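Side-chain contacts in TLR1789 protein (PDB 2X8X), which is an Omp85-family protein of the cyanobacterial outer membrane whose N-terminal POTRA region, held here, probably receives client polypeptides for insertion into or transfer across that membrane: residues A[92-95]-A[96-99]; A[192-195]-A[196-200]; A[25-28]-A[29-32]. All blocks are in the same frame, centred on the assembly; numbering follows the deposited sequence.

Contact 1: A[92-95]-A[96-99]; sequences QEKV and NEIF
Val95 overlaps Phe99 one helical turn further on, and the valine's CG1 methyl does the touching: it lies 3.9 Å from CD1 of the ring, the two side chains meeting at a slant. CG1 of Val95 stands opposite the backbone N (chi1 166°), which directs it along the helix toward Phe99. The ring also meets the carbonyl of the same valine with its rim. CD1 of Phe99 approaches Val95 O to 3.2 Å, nearly in the ring plane, while that oxygen accepts the amide hydrogen of Phe99. One face of the ring is covered near its rim by CG2 of the adjoining Ile98.

On the outer side, Lys94 reaches toward Glu97 and Ile98. Its chain bends at chi2 (55°), and the aliphatic part then runs past both neighbours: CE is 4.1 Å from Ile98 CD1, and CD passes 3.9 Å from Glu97 OE1. The charged ends form a long salt bridge, Lys94 NZ to Glu97 OE2 at 3.8 Å. Ile98 also presses CG1 against the Lys94 carbonyl, 3.4 Å from its O; that oxygen takes the nearly straight N-H of Ile98, with an angle of 173° at the hydrogen.

At the start of the helix, the Gln92 side chain crosses that of Asn96 at about a right angle. The firm partners of the Gln92 amide are in strand 81-85, where NE2 gives to Val82 O and OE1 accepts from Val84 N. The amide thus pins the first turn to the backbone of that strand. Val95 packs on Val82 and Val84 there, Phe99 touches Val82 and, on helix 109-125, Leu112 and Ile119, and Ile98 rests on Lys118 and Ile119 of that second helix.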
# COMPACT_ATOMS: atom_id res chain seq x y z
N GLN A 92 -2.50 15.59 -0.57
CA GLN A 92 -1.08 15.64 -0.32
C GLN A 92 -0.78 16.13 1.12
O GLN A 92 0.14 15.62 1.76
CB GLN A 92 -0.34 16.49 -1.38
CG GLN A 92 1.19 16.50 -1.16
CD GLN A 92 1.82 15.09 -1.25
OE1 GLN A 92 1.63 14.36 -2.28
NE2 GLN A 92 2.63 14.73 -0.23
N GLU A 93 -1.55 17.06 1.65
CA GLU A 93 -1.32 17.51 3.04
C GLU A 93 -1.55 16.42 4.11
O GLU A 93 -0.88 16.38 5.15
CB GLU A 93 -2.19 18.71 3.41
CG GLU A 93 -1.79 20.04 2.75
CD GLU A 93 -2.13 20.07 1.25
OE1 GLU A 93 -3.25 19.64 0.85
OE2 GLU A 93 -1.25 20.52 0.46
N LYS A 94 -2.55 15.57 3.88
CA LYS A 94 -2.81 14.44 4.78
C LYS A 94 -1.66 13.42 4.72
O LYS A 94 -1.24 12.86 5.73
CB LYS A 94 -4.15 13.78 4.39
CG LYS A 94 -4.55 12.60 5.23
CD LYS A 94 -4.57 12.95 6.69
CE LYS A 94 -5.03 11.74 7.47
NZ LYS A 94 -5.73 12.21 8.66
N VAL A 95 -1.18 13.15 3.51
CA VAL A 95 0.03 12.32 3.31
C VAL A 95 1.23 12.89 4.07
O VAL A 95 1.91 12.13 4.78
CB VAL A 95 0.36 12.09 1.80
CG1 VAL A 95 1.73 11.55 1.67
CG2 VAL A 95 -0.64 11.12 1.17
N ASN A 96 1.41 14.22 4.03
CA ASN A 96 2.55 14.89 4.72
C ASN A 96 2.41 14.71 6.22
O ASN A 96 3.39 14.42 6.93
CB ASN A 96 2.65 16.40 4.43
CG ASN A 96 2.99 16.73 2.97
OD1 ASN A 96 2.71 17.85 2.47
ND2 ASN A 96 3.61 15.79 2.27
N GLU A 97 1.20 14.88 6.72
CA GLU A 97 0.94 14.64 8.14
C GLU A 97 1.17 13.16 8.58
O GLU A 97 1.81 12.90 9.61
CB GLU A 97 -0.47 15.15 8.42
CG GLU A 97 -1.15 14.67 9.68
CD GLU A 97 -2.65 15.08 9.66
OE1 GLU A 97 -3.06 15.88 8.76
OE2 GLU A 97 -3.40 14.59 10.55
N ILE A 98 0.66 12.19 7.85
CA ILE A 98 0.95 10.75 8.16
C ILE A 98 2.45 10.42 8.28
O ILE A 98 2.89 9.79 9.25
CB ILE A 98 0.23 9.79 7.13
CG1 ILE A 98 -1.27 9.86 7.35
CG2 ILE A 98 0.79 8.31 7.18
CD1 ILE A 98 -2.05 9.35 6.11
N PHE A 99 3.24 10.96 7.37
CA PHE A 99 4.62 10.62 7.28
C PHE A 99 5.55 11.61 8.00
O PHE A 99 6.70 11.25 8.18
CB PHE A 99 5.07 10.34 5.80
CG PHE A 99 4.44 9.10 5.19
CD1 PHE A 99 3.28 9.21 4.43
CD2 PHE A 99 4.97 7.83 5.38
CE1 PHE A 99 2.66 8.08 3.88
CE2 PHE A 99 4.38 6.73 4.81
CZ PHE A 99 3.21 6.85 4.05

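Contact 2: A[192-195]-A[196-200]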
# COMPACT_ATOMS: atom_id res chain seq x y z
N GLN A 192 -19.27 3.90 0.44
CA GLN A 192 -20.31 2.89 0.74
C GLN A 192 -21.48 3.51 1.49
O GLN A 192 -22.61 2.98 1.40
CB GLN A 192 -19.66 1.70 1.47
CG GLN A 192 -20.61 0.66 1.96
CD GLN A 192 -20.64 0.67 3.47
OE1 GLN A 192 -19.57 0.63 4.12
NE2 GLN A 192 -21.86 0.72 4.05
N LYS A 193 -21.22 4.63 2.17
CA LYS A 193 -22.21 5.42 2.91
C LYS A 193 -23.15 6.10 1.94
O LYS A 193 -24.37 6.13 2.14
CB LYS A 193 -21.50 6.52 3.73
CG LYS A 193 -21.33 6.28 5.20
CD LYS A 193 -20.81 4.87 5.50
CE LYS A 193 -21.73 4.17 6.51
NZ LYS A 193 -20.85 3.52 7.52
N THR A 194 -22.55 6.70 0.91
CA THR A 194 -23.33 7.39 -0.14
C THR A 194 -24.11 6.39 -0.98
O THR A 194 -25.28 6.66 -1.26
CB THR A 194 -22.47 8.24 -1.13
OG1 THR A 194 -21.41 8.87 -0.42
CG2 THR A 194 -23.37 9.29 -1.85
N VAL A 195 -23.50 5.25 -1.35
CA VAL A 195 -24.26 4.19 -2.04
C VAL A 195 -25.52 3.73 -1.27
O VAL A 195 -26.62 3.62 -1.85
CB VAL A 195 -23.41 2.95 -2.42
CG1 VAL A 195 -24.30 1.91 -3.07
CG2 VAL A 195 -22.26 3.32 -3.36
N GLN A 196 -25.34 3.48 0.02
CA GLN A 196 -26.44 3.14 0.93
C GLN A 196 -27.54 4.13 0.92
O GLN A 196 -28.70 3.72 0.81
CB GLN A 196 -25.98 3.15 2.39
CG GLN A 196 -24.87 2.27 2.68
CD GLN A 196 -25.22 0.85 2.55
OE1 GLN A 196 -25.47 0.35 1.44
NE2 GLN A 196 -25.22 0.15 3.70
N ALA A 197 -27.17 5.39 1.15
CA ALA A 197 -28.09 6.51 1.15
C ALA A 197 -28.86 6.62 -0.17
O ALA A 197 -30.08 6.89 -0.20
CB ALA A 197 -27.31 7.82 1.46
N ASP A 198 -28.13 6.38 -1.25
CA ASP A 198 -28.71 6.47 -2.58
C ASP A 198 -29.75 5.34 -2.73
O ASP A 198 -30.82 5.58 -3.28
CB ASP A 198 -27.64 6.19 -3.66
CG ASP A 198 -26.70 7.41 -3.95
OD1 ASP A 198 -26.95 8.56 -3.47
OD2 ASP A 198 -25.70 7.19 -4.69
N LEU A 199 -29.42 4.13 -2.29
CA LEU A 199 -30.32 2.99 -2.45
C LEU A 199 -31.63 3.17 -1.60
O LEU A 199 -32.74 2.76 -2.00
CB LEU A 199 -29.60 1.70 -2.05
CG LEU A 199 -28.52 1.15 -2.98
CD1 LEU A 199 -27.87 -0.03 -2.28
CD2 LEU A 199 -29.22 0.73 -4.27
N ARG A 200 -31.48 3.74 -0.41
CA ARG A 200 -32.61 4.18 0.43
C ARG A 200 -33.50 5.20 -0.25
O ARG A 200 -34.75 5.08 -0.20
CB ARG A 200 -32.12 4.62 1.82
CG ARG A 200 -31.68 3.34 2.60
CD ARG A 200 -31.43 3.57 4.10
NE ARG A 200 -30.49 4.69 4.29
CZ ARG A 200 -29.17 4.57 4.50
NH1 ARG A 200 -28.59 3.37 4.57
NH2 ARG A 200 -28.43 5.67 4.66
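Val195 and Leu199 lie side by side and point the same way, CG1 of the valine 4.1 Å from CD1 of the leucine. The leucine's CG also sits 3.3 Å from Val195 O, the oxygen that accepts its amide hydrogen. One residue back on the helix, Thr194 and Asp198 repeat this alignment, with the threonine methyl CG2 4.0 Å from Asp198 OD1. CG of Asp198 lies beside its own backbone N (chi1 -79°), which brings the carboxylate back over the preceding turn, CG 3.1 Å from Thr194 O.

Further out, Val213 of strand 208-217 backs both apolar side chains, Val211 adds to the cover on Leu199, and Leu190 touches Val195. The carboxylate has several partners: OD2 is hydrogen-bonded to Thr184 OG1, while OD1 receives Asp183 N and forms a salt bridge with Arg201.

The result is a helix whose one flank is greasy and faces the sheet, next to a buried acid. Two hydrogen bonds and an arginine fix the rotation of that carboxylate and would be expected to stabilise its negative charge, offsetting the nearby Thr194 carbonyl and tying the helix to the 182-184 loop.

Contact 3: A[25-28]-A[29-32]; sequences QVIS and TRPG
Arg30 folds back over the turn that ends helix 17-26 and lays one face of its guanidinium over the carbonyl oxygen of Ile27. NH2 of Arg30 comes 2.8 Å from Ile27 O and CZ 3.4 Å from it, but the oxygen stands above the plane, where the N-H groups do not aim. This is not a hydrogen bond; the attraction is probably electrostatic. Gln25 O lies near the same group's plane, at its edge, 3.9 Å from NH2. CG of Arg30 lies 3.6 Å from Ser28 O, and from there the bend at chi2 (-74°) turns the rest of the chain back toward the helix end.

The side chains of Ile27 and Arg30 run across each other at an angle. CG1 of Ile27 is 3.8 Å from NH1 of Arg30, and its CD1 lies 3.6 Å from Thr29 O. With chi1 at 68°, CG1 is placed between the backbone N and the carbonyl carbon of Ile27, on the side of that Thr29 oxygen. Ile27 packs on Val10 of strand 5-13 and on Asp43 and Ile47 of helix 37-48, whereas Thr29 rests on Ile7 and Leu40, its hydroxyl paired with Asp43 OD2. The other oxygen of that aspartate takes Ser28 N, so one carboxylate grips the turn at two points.

NH1 of Arg30 is hydrogen-bonded to Tyr24 O, in the last turn of the helix. A cation set among carbonyls at a helix C terminus suits the partial negative charge expected there. Thr29 O, by contrast, is buried against Ile27 with no partner in the model, which would be expected to cost some stability.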
# COMPACT_ATOMS: atom_id res chain seq x y z
N GLN A 25 24.17 -5.13 17.10
CA GLN A 25 23.15 -5.66 18.00
C GLN A 25 22.48 -6.89 17.35
O GLN A 25 22.19 -7.82 18.03
CB GLN A 25 22.15 -4.52 18.21
CG GLN A 25 21.01 -4.60 19.23
CD GLN A 25 20.48 -3.17 19.63
OE1 GLN A 25 20.39 -2.26 18.79
NE2 GLN A 25 20.12 -2.98 20.92
N VAL A 26 22.26 -6.89 16.03
CA VAL A 26 21.40 -7.93 15.42
C VAL A 26 22.18 -9.14 14.88
O VAL A 26 21.63 -10.18 14.66
CB VAL A 26 20.46 -7.35 14.31
CG1 VAL A 26 19.66 -6.15 14.81
CG2 VAL A 26 21.24 -6.90 13.15
N ILE A 27 23.47 -9.00 14.66
CA ILE A 27 24.26 -10.13 14.12
C ILE A 27 24.73 -11.01 15.28
O ILE A 27 24.76 -10.56 16.44
CB ILE A 27 25.48 -9.67 13.29
CG1 ILE A 27 26.51 -9.00 14.21
CG2 ILE A 27 24.98 -8.82 12.03
CD1 ILE A 27 27.66 -8.20 13.55
N SER A 28 25.08 -12.26 15.00
CA SER A 28 25.59 -13.07 16.07
C SER A 28 27.10 -13.21 15.95
O SER A 28 27.73 -13.64 16.90
CB SER A 28 24.90 -14.44 16.11
OG SER A 28 25.09 -15.09 14.84
N THR A 29 27.67 -12.88 14.79
CA THR A 29 29.11 -13.05 14.58
C THR A 29 29.87 -11.94 15.32
O THR A 29 29.62 -10.73 15.14
CB THR A 29 29.49 -13.13 13.07
OG1 THR A 29 28.68 -14.14 12.41
CG2 THR A 29 30.96 -13.51 12.94
N ARG A 30 30.77 -12.40 16.20
CA ARG A 30 31.64 -11.58 17.05
C ARG A 30 33.11 -11.97 16.82
O ARG A 30 33.39 -13.06 16.34
CB ARG A 30 31.34 -11.81 18.56
CG ARG A 30 29.85 -11.72 19.04
CD ARG A 30 29.34 -10.27 19.07
NE ARG A 30 27.87 -10.18 19.16
CZ ARG A 30 27.11 -9.25 18.56
NH1 ARG A 30 27.67 -8.30 17.78
NH2 ARG A 30 25.77 -9.29 18.73
N PRO A 31 34.04 -11.06 17.18
CA PRO A 31 35.47 -11.43 17.30
C PRO A 31 35.55 -12.51 18.37
O PRO A 31 34.96 -12.36 19.45
CB PRO A 31 36.15 -10.14 17.80
CG PRO A 31 35.11 -9.02 17.56
CD PRO A 31 33.79 -9.69 17.69
N GLY A 32 36.22 -13.61 18.04
CA GLY A 32 36.40 -14.72 18.97
C GLY A 32 35.42 -15.87 18.76
O GLY A 32 35.55 -16.92 19.42

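Read from the N terminus, the three contacts come in series, neither nesting nor crossing, one in each of the three POTRA domains. Each is local and spans a continuous run. Contact 3 closes the turn that leads out of helix 17-26 toward strand 34-35, joining strand 5-13 to helix 37-48. Contact 1 lies within helix 92-99, between strand 81-85 and helix 109-125. Contact 2 lies along helix 192-205 against strand 208-217. Contacts 3 and 2 fall on opposite sides of the chain's centre, their centres about 59 Å apart, and contact 1 is nearer the middle. None touches another, in keeping with an elongated string of domains.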